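Local coordinates for protein peptidase, M20/M25/M40 family (Staphylococcus aureus, PDB 4EWT) that probably hydrolyses amide bonds of N-acylated amino acids or related substrates, as a metal-dependent amidohydrolase of the M20 peptidase family that carries two manganese ions, at residues Val160-Met166 with Ala345-Ala351; Gly172-Pro178 with Phe321-Glu327. Numbering follows the deposited sequence.

Contact 1 (Val160-Met166 with Ala345-Ala351). With MN (manganese (II) ion), chain F.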
# COMPACT_ATOMS: atom_id res chain seq x y z
N VAL A 160 -31.75 32.48 -13.14
CA VAL A 160 -32.20 31.19 -13.68
C VAL A 160 -32.76 30.32 -12.57
O VAL A 160 -32.20 30.25 -11.49
CB VAL A 160 -31.07 30.42 -14.42
CG1 VAL A 160 -31.66 29.26 -15.24
CG2 VAL A 160 -30.28 31.35 -15.33
N LEU A 161 -33.89 29.68 -12.84
CA LEU A 161 -34.46 28.72 -11.90
C LEU A 161 -34.62 27.38 -12.61
O LEU A 161 -34.97 27.33 -13.78
CB LEU A 161 -35.81 29.23 -11.35
CG LEU A 161 -36.62 28.32 -10.41
CD1 LEU A 161 -35.89 28.05 -9.10
CD2 LEU A 161 -37.98 28.92 -10.12
N GLY A 162 -34.33 26.31 -11.89
CA GLY A 162 -34.53 24.98 -12.44
C GLY A 162 -35.06 24.06 -11.37
O GLY A 162 -34.86 24.28 -10.18
N VAL A 163 -35.73 23.00 -11.80
CA VAL A 163 -36.31 22.04 -10.90
C VAL A 163 -35.90 20.67 -11.39
O VAL A 163 -35.84 20.43 -12.60
CB VAL A 163 -37.86 22.15 -10.85
CG1 VAL A 163 -38.49 20.88 -10.29
CG2 VAL A 163 -38.27 23.34 -10.01
N HIS A 164 -35.59 19.78 -10.45
CA HIS A 164 -35.40 18.38 -10.76
C HIS A 164 -36.31 17.56 -9.86
O HIS A 164 -36.35 17.78 -8.64
CB HIS A 164 -33.93 17.98 -10.52
CG HIS A 164 -33.46 16.87 -11.41
ND1 HIS A 164 -33.90 15.57 -11.27
CD2 HIS A 164 -32.60 16.87 -12.45
CE1 HIS A 164 -33.32 14.82 -12.18
NE2 HIS A 164 -32.52 15.57 -12.91
N VAL A 165 -37.07 16.66 -10.46
CA VAL A 165 -37.81 15.63 -9.72
C VAL A 165 -36.82 14.66 -9.06
O VAL A 165 -35.82 14.27 -9.67
CB VAL A 165 -38.78 14.83 -10.61
CG1 VAL A 165 -39.93 15.71 -11.09
CG2 VAL A 165 -38.04 14.18 -11.81
N MET A 166 -37.10 14.31 -7.81
CA MET A 166 -36.25 13.40 -7.06
C MET A 166 -37.01 12.15 -6.64
O MET A 166 -37.84 12.19 -5.72
CB MET A 166 -35.67 14.10 -5.84
CG MET A 166 -34.84 15.33 -6.17
SD MET A 166 -33.41 14.98 -7.21
CE MET A 166 -32.17 14.64 -5.96
N ALA A 345 -31.00 29.20 -8.83
CA ALA A 345 -31.46 28.25 -7.83
C ALA A 345 -31.96 27.00 -8.54
O ALA A 345 -32.80 27.06 -9.45
CB ALA A 345 -32.57 28.86 -6.99
N PHE A 346 -31.41 25.86 -8.15
CA PHE A 346 -31.84 24.58 -8.66
C PHE A 346 -32.52 23.91 -7.48
O PHE A 346 -31.89 23.68 -6.46
CB PHE A 346 -30.63 23.77 -9.13
CG PHE A 346 -30.97 22.54 -9.94
CD1 PHE A 346 -31.59 22.65 -11.19
CD2 PHE A 346 -30.63 21.28 -9.47
CE1 PHE A 346 -31.87 21.50 -11.95
CE2 PHE A 346 -30.90 20.13 -10.23
CZ PHE A 346 -31.52 20.25 -11.46
N ILE A 347 -33.82 23.65 -7.62
CA ILE A 347 -34.58 23.09 -6.50
C ILE A 347 -35.18 21.73 -6.86
O ILE A 347 -35.19 21.34 -8.03
CB ILE A 347 -35.68 24.07 -5.99
CG1 ILE A 347 -36.75 24.32 -7.05
CG2 ILE A 347 -35.05 25.38 -5.49
CD1 ILE A 347 -37.95 25.11 -6.58
N TYR A 348 -35.66 21.01 -5.86
CA TYR A 348 -36.11 19.65 -6.06
C TYR A 348 -37.59 19.46 -5.74
O TYR A 348 -38.10 20.05 -4.79
CB TYR A 348 -35.30 18.69 -5.20
CG TYR A 348 -33.80 18.82 -5.32
CD1 TYR A 348 -33.14 18.54 -6.52
CD2 TYR A 348 -33.03 19.19 -4.23
CE1 TYR A 348 -31.76 18.63 -6.63
CE2 TYR A 348 -31.64 19.28 -4.32
CZ TYR A 348 -31.02 19.01 -5.52
OH TYR A 348 -29.65 19.10 -5.63
N THR A 349 -38.26 18.63 -6.54
CA THR A 349 -39.62 18.20 -6.26
C THR A 349 -39.63 16.72 -5.85
O THR A 349 -39.23 15.85 -6.63
CB THR A 349 -40.56 18.38 -7.49
OG1 THR A 349 -40.54 19.74 -7.94
CG2 THR A 349 -42.00 17.99 -7.11
N GLY A 350 -40.12 16.45 -4.64
CA GLY A 350 -40.24 15.07 -4.18
C GLY A 350 -41.04 14.26 -5.19
O GLY A 350 -42.13 14.67 -5.62
N ALA A 351 -40.51 13.10 -5.57
CA ALA A 351 -41.13 12.27 -6.60
C ALA A 351 -41.11 10.77 -6.28
O ALA A 351 -41.33 9.95 -7.17
CB ALA A 351 -40.47 12.54 -7.94
MN MN F . -31.39 14.78 -14.72
O HOH W 1 -28.94 14.53 -14.99
O HOH W 2 -31.04 16.97 -15.14
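Segments 160-166 and 345-351 run parallel, the short axes of their strands 160-166 and 345-350 coming within 4.5 Å and differing by 31° in direction. Seven backbone hydrogen bonds form a continuous parallel ladder: Gly162, His164 and Met166 each give N-H to one carbonyl of the partner strand and accept from the residue two further along it. Ile347 N to Gly162 O (2.8 Å) and His164 N to Ile347 O (2.9 Å) lie mid-ladder, and Ala351 N to Met166 O (2.8 Å, bent to 137°) closes it. CA-H...O contacts such as Val163 CA to Ile347 O (3.2 Å) fill the gaps. These are two central strands of the mixed sheet in the catalytic domain of an M20 peptidase, joined although 178 residues separate them in sequence. One sheet face, bearing Leu161, Val163, Ala345, Ile347 and Thr349, is largely apolar: Val163 CG2 meets Ile347 CG1 at 3.5 Å, helix 372-386 packs over this side, and Thr349 OG1 hydrogen-bonds Ser376. The other face holds His164, Met166, Phe346 and Tyr348. Gly162 leaves room there for the Phe346 ring, since a CB would sit about 3.0 Å from Phe346 CD1. The His164 and Phe346 rings meet rim to rim, with His164 CB 3.4 Å from Phe346 CZ, while Met166 SD makes an oblique Met-aromatic contact 4.4 Å from the Tyr348 ring centroid. His164 ND1 donates to Val165 O (2.8 Å), an orientation consistent with His164 NE2 binding manganese at 2.3 Å, alongside two waters, Cys103 and His105.

Contact 2 (Gly172-Pro178 with Phe321-Glu327)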
# COMPACT_ATOMS: atom_id res chain seq x y z
N GLY A 172 -44.97 15.35 -2.06
CA GLY A 172 -45.79 16.21 -1.22
C GLY A 172 -45.07 17.48 -0.79
O GLY A 172 -45.65 18.30 -0.07
N LYS A 173 -43.82 17.63 -1.21
CA LYS A 173 -43.06 18.86 -0.94
C LYS A 173 -41.89 19.13 -1.89
O LYS A 173 -41.47 18.27 -2.65
CB LYS A 173 -42.59 18.93 0.53
CG LYS A 173 -42.09 17.65 1.13
CD LYS A 173 -42.08 17.78 2.65
CE LYS A 173 -41.87 16.44 3.32
NZ LYS A 173 -42.36 16.49 4.72
N VAL A 174 -41.40 20.37 -1.83
CA VAL A 174 -40.25 20.83 -2.61
C VAL A 174 -39.07 21.12 -1.69
O VAL A 174 -39.27 21.53 -0.54
CB VAL A 174 -40.57 22.08 -3.47
CG1 VAL A 174 -41.48 21.72 -4.63
CG2 VAL A 174 -41.18 23.20 -2.63
N TYR A 175 -37.86 20.93 -2.21
CA TYR A 175 -36.64 21.01 -1.41
C TYR A 175 -35.62 21.98 -1.99
O TYR A 175 -35.51 22.15 -3.21
CB TYR A 175 -36.03 19.61 -1.27
CG TYR A 175 -37.00 18.56 -0.77
CD1 TYR A 175 -37.18 18.33 0.60
CD2 TYR A 175 -37.73 17.78 -1.67
CE1 TYR A 175 -38.07 17.36 1.05
CE2 TYR A 175 -38.63 16.81 -1.22
CZ TYR A 175 -38.79 16.60 0.13
OH TYR A 175 -39.68 15.64 0.56
N TYR A 176 -34.88 22.63 -1.09
CA TYR A 176 -33.92 23.68 -1.45
C TYR A 176 -32.69 23.72 -0.54
O TYR A 176 -32.72 23.21 0.59
CB TYR A 176 -34.61 25.05 -1.43
CG TYR A 176 -34.78 25.65 -0.05
CD1 TYR A 176 -33.91 26.64 0.42
CD2 TYR A 176 -35.83 25.25 0.79
CE1 TYR A 176 -34.07 27.21 1.69
CE2 TYR A 176 -36.00 25.82 2.06
CZ TYR A 176 -35.12 26.79 2.51
OH TYR A 176 -35.29 27.35 3.76
N ARG A 177 -31.65 24.39 -1.00
CA ARG A 177 -30.42 24.61 -0.28
C ARG A 177 -29.55 25.66 -0.95
O ARG A 177 -29.19 25.52 -2.07
CB ARG A 177 -29.65 23.30 -0.15
CG ARG A 177 -28.33 23.48 0.50
CD ARG A 177 -27.61 22.22 0.61
NE ARG A 177 -26.95 22.17 1.88
CZ ARG A 177 -25.76 22.69 2.07
NH1 ARG A 177 -25.10 23.26 1.09
NH2 ARG A 177 -25.23 22.61 3.26
N PRO A 178 -29.21 26.72 -0.25
CA PRO A 178 -28.33 27.74 -0.84
C PRO A 178 -26.90 27.24 -0.89
O PRO A 178 -26.55 26.28 -0.20
CB PRO A 178 -28.45 28.93 0.13
CG PRO A 178 -28.78 28.30 1.45
CD PRO A 178 -29.62 27.08 1.13
N PHE A 321 -48.40 22.02 -0.89
CA PHE A 321 -47.14 21.29 -0.65
C PHE A 321 -46.19 22.06 0.27
O PHE A 321 -46.17 23.29 0.28
CB PHE A 321 -46.44 20.92 -1.98
CG PHE A 321 -46.20 22.09 -2.90
CD1 PHE A 321 -45.07 22.90 -2.75
CD2 PHE A 321 -47.09 22.36 -3.93
CE1 PHE A 321 -44.85 23.98 -3.61
CE2 PHE A 321 -46.88 23.44 -4.80
CZ PHE A 321 -45.75 24.25 -4.63
N GLY A 322 -45.40 21.31 1.04
CA GLY A 322 -44.43 21.89 1.97
C GLY A 322 -43.14 22.32 1.30
O GLY A 322 -42.85 21.90 0.18
N VAL A 323 -42.38 23.17 1.98
CA VAL A 323 -41.10 23.65 1.48
C VAL A 323 -40.09 23.54 2.61
O VAL A 323 -40.31 24.08 3.69
CB VAL A 323 -41.17 25.13 1.02
CG1 VAL A 323 -39.91 25.51 0.25
CG2 VAL A 323 -42.40 25.39 0.18
N GLU A 324 -38.98 22.84 2.36
CA GLU A 324 -37.95 22.67 3.40
C GLU A 324 -36.53 22.44 2.89
O GLU A 324 -36.31 22.02 1.75
CB GLU A 324 -38.34 21.57 4.40
CG GLU A 324 -38.57 20.19 3.78
CD GLU A 324 -38.73 19.11 4.83
OE1 GLU A 324 -39.86 18.65 5.05
OE2 GLU A 324 -37.71 18.73 5.44
N MET A 325 -35.57 22.74 3.76
CA MET A 325 -34.15 22.59 3.49
C MET A 325 -33.78 21.14 3.23
O MET A 325 -34.40 20.23 3.79
CB MET A 325 -33.34 23.12 4.67
CG MET A 325 -33.06 24.61 4.64
SD MET A 325 -31.34 24.96 4.21
CE MET A 325 -31.31 26.73 4.52
N CYS A 326 -32.78 20.93 2.37
CA CYS A 326 -32.28 19.59 2.10
C CYS A 326 -30.76 19.53 2.11
O CYS A 326 -30.08 20.56 2.10
CB CYS A 326 -32.86 19.03 0.80
SG CYS A 326 -32.21 19.73 -0.74
N GLU A 327 -30.23 18.31 2.13
CA GLU A 327 -28.79 18.07 2.06
C GLU A 327 -28.31 18.21 0.61
O GLU A 327 -29.13 18.16 -0.32
CB GLU A 327 -28.46 16.67 2.59
CG GLU A 327 -28.78 16.48 4.08
CD GLU A 327 -27.81 17.19 5.02
OE1 GLU A 327 -26.69 17.56 4.59
OE2 GLU A 327 -28.16 17.36 6.20
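The hollow beside Met325 is filled by a ring: Tyr176 lays one face over Met325 CA, brings its CZ to 3.7 Å from Met325 CG, and makes an oblique Met-aromatic contact with Met325 SD, 4.8 Å from the ring centroid. Pro178 CD closes on Met325 CE at 3.8 Å, so the methionine is bordered by both residues. Val323 CG1 touches the same tyrosine at Tyr176 CD2 (4.1 Å). Further back, Val174 CG2 touches both Phe321 CE1 (3.9 Å) and Val323 CG2 (3.8 Å), and helix 372-386 covers Val174 and Phe321. On the face bearing Lys173, Tyr175 and Glu324, the Tyr175 side chain rests against Glu324 CG and, through its CB, against Cys326 CB (3.8 Å). Beneath these bumps, strands 173-176 and 322-325 pair in parallel, axes 4.7 Å apart at 25°, through five backbone hydrogen bonds from Gly322 N to Gly172 O (3.2 Å) to Cys326 N to Tyr176 O (2.9 Å). Strand 322-325 is the outermost on this side of the sheet within the chain, and Arg177, Met325 and Glu327 pack against Glu327, Met325 and Arg177 of the second subunit. The chemistry is graded: apolar packing and the ladder hold the strands together, whereas Lys173 NZ to Glu324 OE1, a salt bridge of 3.3 Å with a weak hydrogen bond, adds a looser charged link between partly exposed side chains.

Overall arrangement
Contacts 1 and 2 are adjacent strand pairs of one mixed sheet, their centres about 9 Å apart. Strand 344-350 of contact 1 neighbours strand 173-176 of contact 2 in antiparallel fashion, where Tyr348 O to Tyr175 N (2.7 Å) and Gly350 N to Lys173 O (3.0 Å) are probable hydrogen bonds. The order 159-166, 344-350, 173-176, 322-325 thus runs from the deeply buried interior to an edge that meets the second subunit, and contact 2 is nested along the chain inside the loop closed by contact 1. Contact 1 supplies His164 to one manganese, shared with Cys103 and His105; that side chain lies about 5 Å from the second, bound by Cys103, Glu139 and His362.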